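Local coordinates for protein phosphatidylinositol-specific phospholipase C1 (Streptomyces antibioticus, PDB 3H4X) that is a phosphatidylinositol-specific phospholipase C, a family built on an alpha/beta barrel of the TIM type, at residues D132-D146 against K206-L220. Numbering follows the deposited sequence.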
loop_
_atom_site.group_PDB
_atom_site.type_symbol
_atom_site.label_atom_id
_atom_site.label_comp_id
_atom_site.label_asym_id
_atom_site.label_seq_id
_atom_site.Cartn_x
_atom_site.Cartn_y
_atom_site.Cartn_z
ATOM N N ASP A 132 10.383 -10.524 -3.573
ATOM C CA ASP A 132 11.709 -10.774 -4.116
ATOM C C ASP A 132 12.193 -9.618 -4.988
ATOM O O ASP A 132 13.042 -9.801 -5.861
ATOM C CB ASP A 132 11.714 -12.085 -4.914
ATOM C CG ASP A 132 10.690 -12.093 -6.045
ATOM O OD1 ASP A 132 9.980 -11.080 -6.223
ATOM O OD2 ASP A 132 10.591 -13.108 -6.768
ATOM N N GLY A 133 11.661 -8.424 -4.739
ATOM C CA GLY A 133 12.039 -7.236 -5.499
ATOM C C GLY A 133 11.529 -7.267 -6.928
ATOM O O GLY A 133 10.656 -8.064 -7.269
ATOM N N PHE A 134 12.074 -6.388 -7.762
ATOM C CA PHE A 134 11.712 -6.342 -9.169
ATOM C C PHE A 134 12.576 -7.284 -10.001
ATOM O O PHE A 134 13.563 -7.850 -9.517
ATOM C CB PHE A 134 11.836 -4.913 -9.710
ATOM C CG PHE A 134 10.705 -4.007 -9.309
ATOM C CD1 PHE A 134 9.463 -4.131 -9.900
ATOM C CD2 PHE A 134 10.888 -3.023 -8.348
ATOM C CE1 PHE A 134 8.418 -3.295 -9.536
ATOM C CE2 PHE A 134 9.848 -2.187 -7.981
ATOM C CZ PHE A 134 8.615 -2.324 -8.575
ATOM N N ASN A 135 12.192 -7.435 -11.260
ATOM C CA ASN A 135 12.914 -8.269 -12.204
ATOM C C ASN A 135 12.913 -7.594 -13.569
ATOM O O ASN A 135 12.291 -8.076 -14.512
ATOM C CB ASN A 135 12.258 -9.647 -12.286
ATOM C CG ASN A 135 12.988 -10.590 -13.214
ATOM O OD1 ASN A 135 14.090 -10.298 -13.677
ATOM N ND2 ASN A 135 12.375 -11.732 -13.488
ATOM N N ALA A 136 13.598 -6.461 -13.659
ATOM C CA ALA A 136 13.640 -5.693 -14.895
ATOM C C ALA A 136 14.157 -6.534 -16.058
ATOM O O ALA A 136 13.624 -6.472 -17.165
ATOM C CB ALA A 136 14.494 -4.446 -14.714
ATOM N N LYS A 137 15.191 -7.327 -15.798
ATOM C CA LYS A 137 15.803 -8.143 -16.842
ATOM C C LYS A 137 14.812 -9.149 -17.424
ATOM O O LYS A 137 14.921 -9.538 -18.588
ATOM C CB LYS A 137 17.032 -8.873 -16.296
ATOM C CG LYS A 137 18.103 -7.955 -15.734
ATOM C CD LYS A 137 18.696 -7.065 -16.812
ATOM C CE LYS A 137 19.840 -6.224 -16.266
ATOM N NZ LYS A 137 20.501 -5.418 -17.331
ATOM N N GLY A 138 13.851 -9.572 -16.608
ATOM C CA GLY A 138 12.849 -10.544 -17.032
ATOM C C GLY A 138 11.531 -9.919 -17.455
ATOM O O GLY A 138 10.516 -10.607 -17.557
ATOM N N GLY A 139 11.543 -8.612 -17.696
ATOM C CA GLY A 139 10.352 -7.910 -18.159
ATOM C C GLY A 139 9.355 -7.589 -17.061
ATOM O O GLY A 139 8.182 -7.340 -17.334
ATOM N N ARG A 140 9.823 -7.597 -15.815
ATOM C CA ARG A 140 8.972 -7.267 -14.674
ATOM C C ARG A 140 9.653 -6.253 -13.765
ATOM O O ARG A 140 9.854 -6.488 -12.573
ATOM C CB ARG A 140 8.572 -8.527 -13.907
ATOM C CG ARG A 140 7.638 -9.429 -14.697
ATOM C CD ARG A 140 7.056 -10.534 -13.845
ATOM N NE ARG A 140 8.020 -11.586 -13.515
ATOM C CZ ARG A 140 8.307 -12.615 -14.306
ATOM N NH1 ARG A 140 9.179 -13.540 -13.916
ATOM N NH2 ARG A 140 7.727 -12.714 -15.494
ATOM N N GLY A 141 10.007 -5.117 -14.351
ATOM C CA GLY A 141 10.563 -4.004 -13.599
ATOM C C GLY A 141 9.519 -2.924 -13.368
ATOM O O GLY A 141 8.346 -3.097 -13.693
ATOM N N PRO A 142 9.945 -1.789 -12.800
ATOM C CA PRO A 142 9.030 -0.685 -12.508
ATOM C C PRO A 142 8.183 -0.246 -13.709
ATOM O O PRO A 142 6.987 0.004 -13.555
ATOM C CB PRO A 142 9.980 0.430 -12.068
ATOM C CG PRO A 142 11.123 -0.311 -11.433
ATOM C CD PRO A 142 11.300 -1.547 -12.273
ATOM N N ALA A 143 8.786 -0.163 -14.891
ATOM C CA ALA A 143 8.062 0.297 -16.072
ATOM C C ALA A 143 6.955 -0.675 -16.476
ATOM O O ALA A 143 5.862 -0.260 -16.865
ATOM C CB ALA A 143 9.024 0.531 -17.231
ATOM N N GLU A 144 7.240 -1.970 -16.401
ATOM C CA GLU A 144 6.247 -2.975 -16.761
ATOM C C GLU A 144 5.140 -3.067 -15.709
ATOM O O GLU A 144 3.981 -3.311 -16.035
ATOM C CB GLU A 144 6.913 -4.334 -16.994
ATOM C CG GLU A 144 7.836 -4.377 -18.215
ATOM C CD GLU A 144 9.249 -3.893 -17.927
ATOM O OE1 GLU A 144 9.599 -3.686 -16.749
ATOM O OE2 GLU A 144 10.024 -3.726 -18.894
ATOM N N PHE A 145 5.510 -2.858 -14.452
ATOM C CA PHE A 145 4.561 -2.779 -13.351
ATOM C C PHE A 145 3.567 -1.639 -13.604
ATOM O O PHE A 145 2.351 -1.844 -13.571
ATOM C CB PHE A 145 5.358 -2.568 -12.063
ATOM C CG PHE A 145 4.528 -2.418 -10.824
ATOM C CD1 PHE A 145 4.106 -3.531 -10.108
ATOM C CD2 PHE A 145 4.211 -1.161 -10.345
ATOM C CE1 PHE A 145 3.366 -3.384 -8.948
ATOM C CE2 PHE A 145 3.475 -1.010 -9.188
ATOM C CZ PHE A 145 3.048 -2.120 -8.493
ATOM N N ASP A 146 4.085 -0.444 -13.885
ATOM C CA ASP A 146 3.231 0.700 -14.196
ATOM C C ASP A 146 2.322 0.403 -15.392
ATOM O O ASP A 146 1.131 0.723 -15.383
ATOM C CB ASP A 146 4.067 1.935 -14.539
ATOM C CG ASP A 146 4.699 2.597 -13.331
ATOM O OD1 ASP A 146 4.292 2.332 -12.179
ATOM O OD2 ASP A 146 5.608 3.420 -13.563
ATOM N N LYS A 206 21.957 -6.493 -5.240
ATOM C CA LYS A 206 20.893 -6.085 -6.151
ATOM C C LYS A 206 20.085 -4.964 -5.507
ATOM O O LYS A 206 19.751 -5.035 -4.325
ATOM C CB LYS A 206 19.990 -7.278 -6.477
ATOM C CG LYS A 206 18.738 -6.938 -7.274
ATOM C CD LYS A 206 17.905 -8.188 -7.539
ATOM C CE LYS A 206 16.482 -7.848 -7.971
ATOM N NZ LYS A 206 16.422 -7.123 -9.272
ATOM N N LEU A 207 19.783 -3.921 -6.277
ATOM C CA LEU A 207 19.003 -2.802 -5.757
ATOM C C LEU A 207 17.680 -3.295 -5.195
ATOM O O LEU A 207 17.031 -4.157 -5.783
ATOM C CB LEU A 207 18.737 -1.764 -6.849
ATOM C CG LEU A 207 19.945 -0.996 -7.381
ATOM C CD1 LEU A 207 19.490 0.110 -8.317
ATOM C CD2 LEU A 207 20.751 -0.425 -6.232
ATOM N N TRP A 208 17.282 -2.748 -4.051
ATOM C CA TRP A 208 15.997 -3.094 -3.463
ATOM C C TRP A 208 14.865 -2.321 -4.128
ATOM O O TRP A 208 15.082 -1.290 -4.777
ATOM C CB TRP A 208 15.992 -2.812 -1.965
ATOM C CG TRP A 208 16.777 -3.789 -1.141
ATOM C CD1 TRP A 208 17.611 -4.779 -1.589
ATOM C CD2 TRP A 208 16.818 -3.845 0.286
ATOM N NE1 TRP A 208 18.154 -5.456 -0.520
ATOM C CE2 TRP A 208 17.684 -4.900 0.641
ATOM C CE3 TRP A 208 16.205 -3.104 1.300
ATOM C CZ2 TRP A 208 17.950 -5.231 1.970
ATOM C CZ3 TRP A 208 16.468 -3.437 2.617
ATOM C CH2 TRP A 208 17.334 -4.490 2.939
ATOM N N THR A 209 13.656 -2.835 -3.931
ATOM C CA THR A 209 12.432 -2.261 -4.462
ATOM C C THR A 209 12.336 -0.756 -4.268
ATOM O O THR A 209 11.904 -0.036 -5.169
ATOM C CB THR A 209 11.230 -2.921 -3.772
ATOM O OG1 THR A 209 11.229 -4.319 -4.081
ATOM C CG2 THR A 209 9.916 -2.290 -4.217
ATOM N N ASP A 210 12.721 -0.282 -3.086
ATOM C CA ASP A 210 12.553 1.129 -2.757
ATOM C C ASP A 210 13.428 2.044 -3.609
ATOM O O ASP A 210 12.930 2.963 -4.258
ATOM C CB ASP A 210 12.685 1.401 -1.245
ATOM C CG ASP A 210 13.983 0.880 -0.625
ATOM O OD1 ASP A 210 14.812 0.217 -1.292
ATOM O OD2 ASP A 210 14.155 1.146 0.582
ATOM N N VAL A 211 14.727 1.774 -3.625
ATOM C CA VAL A 211 15.653 2.545 -4.436
ATOM C C VAL A 211 15.342 2.393 -5.923
ATOM O O VAL A 211 15.422 3.353 -6.680
ATOM C CB VAL A 211 17.118 2.138 -4.148
ATOM C CG1 VAL A 211 18.068 2.691 -5.210
ATOM C CG2 VAL A 211 17.523 2.586 -2.751
ATOM N N GLU A 212 14.978 1.187 -6.340
ATOM C CA GLU A 212 14.698 0.951 -7.746
ATOM C C GLU A 212 13.477 1.744 -8.208
ATOM O O GLU A 212 13.511 2.395 -9.252
ATOM C CB GLU A 212 14.511 -0.538 -8.027
ATOM C CG GLU A 212 14.407 -0.849 -9.500
ATOM C CD GLU A 212 14.521 -2.328 -9.809
ATOM O OE1 GLU A 212 14.781 -3.121 -8.882
ATOM O OE2 GLU A 212 14.354 -2.692 -10.991
ATOM N N TYR A 213 12.392 1.690 -7.443
ATOM C CA TYR A 213 11.192 2.392 -7.877
ATOM C C TYR A 213 11.297 3.913 -7.708
ATOM O O TYR A 213 10.861 4.671 -8.571
ATOM C CB TYR A 213 9.924 1.830 -7.225
ATOM C CG TYR A 213 8.677 2.255 -7.966
ATOM C CD1 TYR A 213 8.183 1.509 -9.033
ATOM C CD2 TYR A 213 8.016 3.427 -7.630
ATOM C CE1 TYR A 213 7.050 1.911 -9.729
ATOM C CE2 TYR A 213 6.890 3.834 -8.312
ATOM C CZ TYR A 213 6.411 3.079 -9.359
ATOM O OH TYR A 213 5.289 3.512 -10.025
ATOM N N ALA A 214 11.903 4.361 -6.615
ATOM C CA ALA A 214 12.125 5.791 -6.434
ATOM C C ALA A 214 13.015 6.347 -7.545
ATOM O O ALA A 214 12.779 7.444 -8.048
ATOM C CB ALA A 214 12.723 6.083 -5.071
ATOM N N GLY A 215 14.034 5.586 -7.928
ATOM C CA GLY A 215 14.901 5.990 -9.033
ATOM C C GLY A 215 14.135 6.096 -10.339
ATOM O O GLY A 215 14.375 6.987 -11.155
ATOM N N HIS A 216 13.195 5.178 -10.525
ATOM C CA HIS A 216 12.293 5.186 -11.664
ATOM C C HIS A 216 11.451 6.468 -11.699
ATOM O O HIS A 216 11.324 7.099 -12.749
ATOM C CB HIS A 216 11.443 3.915 -11.591
ATOM C CG HIS A 216 10.257 3.895 -12.498
ATOM N ND1 HIS A 216 10.358 3.819 -13.870
ATOM C CD2 HIS A 216 8.933 3.864 -12.215
ATOM C CE1 HIS A 216 9.146 3.775 -14.396
ATOM N NE2 HIS A 216 8.265 3.800 -13.411
ATOM N N LEU A 217 10.898 6.874 -10.559
ATOM C CA LEU A 217 10.138 8.123 -10.509
ATOM C C LEU A 217 11.025 9.320 -10.835
ATOM O O LEU A 217 10.633 10.215 -11.583
ATOM C CB LEU A 217 9.477 8.311 -9.145
ATOM C CG LEU A 217 8.405 7.289 -8.761
ATOM C CD1 LEU A 217 7.755 7.704 -7.458
ATOM C CD2 LEU A 217 7.357 7.130 -9.858
ATOM N N LYS A 218 12.218 9.342 -10.257
ATOM C CA LYS A 218 13.171 10.410 -10.525
ATOM C C LYS A 218 13.453 10.512 -12.023
ATOM O O LYS A 218 13.460 11.604 -12.599
ATOM C CB LYS A 218 14.464 10.161 -9.748
ATOM C CG LYS A 218 15.560 11.183 -10.009
ATOM C CD LYS A 218 16.784 10.921 -9.139
ATOM C CE LYS A 218 17.451 9.595 -9.472
ATOM N NZ LYS A 218 18.200 9.641 -10.761
ATOM N N ASP A 219 13.674 9.366 -12.655
ATOM C CA ASP A 219 13.980 9.334 -14.079
ATOM C C ASP A 219 12.782 9.757 -14.929
ATOM O O ASP A 219 12.935 10.516 -15.886
ATOM C CB ASP A 219 14.495 7.953 -14.485
ATOM C CG ASP A 219 15.847 7.630 -13.862
ATOM O OD1 ASP A 219 16.548 8.568 -13.429
ATOM O OD2 ASP A 219 16.205 6.437 -13.800
ATOM N N LEU A 220 11.589 9.284 -14.577
ATOM C CA LEU A 220 10.383 9.719 -15.274
ATOM C C LEU A 220 10.215 11.230 -15.183
ATOM O O LEU A 220 9.929 11.895 -16.184
ATOM C CB LEU A 220 9.140 9.039 -14.700
ATOM C CG LEU A 220 8.932 7.557 -15.010
ATOM C CD1 LEU A 220 7.663 7.076 -14.332
ATOM C CD2 LEU A 220 8.866 7.317 -16.514
HETATM O O HOH W 1 14.029 -4.633 -6.712
HETATM O O HOH W 2 16.171 -9.891 -11.039
HETATM O O HOH W 3 15.022 -5.338 -11.396
#
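D146 binds Y213 and H216, one carboxylate oxygen for each. Y213 OH donates to D146 OD1 at 2.7 Å, on the syn lone pair, and the carboxylate plane stands nearly perpendicular to the phenol ring. H216 NE2 donates to D146 OD2 at 2.7 Å, on the syn side but well out of the carboxylate plane. This bond is nearly straight (168°) and close to the imidazole plane. D146 OD1 is shared with T230.

P142 and F134 make most of the apolar contacts. P142 CB sits over one face of the H216 ring in a CH-pi contact, 3.7 Å from the centroid, and also touches Y213 CD1. F134 CZ meets Y213 CD1 at 3.9 Å, and F134 CE2 reaches T209 CG2. F134, F145 and Y213 touch L193 of strand 189-195.

In the TIM-type barrel, helices 142-153 and 209-222 follow successive parallel strands, 124-130 and 189-195. Their short segments cross at -75°. The loop before helix 142-153 also packs against helix 209-222.

Polar contacts to this loop come from K206 and E212. K206 NZ donates to F134 O at 3.0 Å from above the carbonyl plane; a bend at chi4 (64°) ends its extended chain. One water joins A136 N to E212 OE2. The E212 carboxylate makes van der Waals contact with F134 CB and P142 CD. P142, E212 and H216 line a pocket holding an acetyl group.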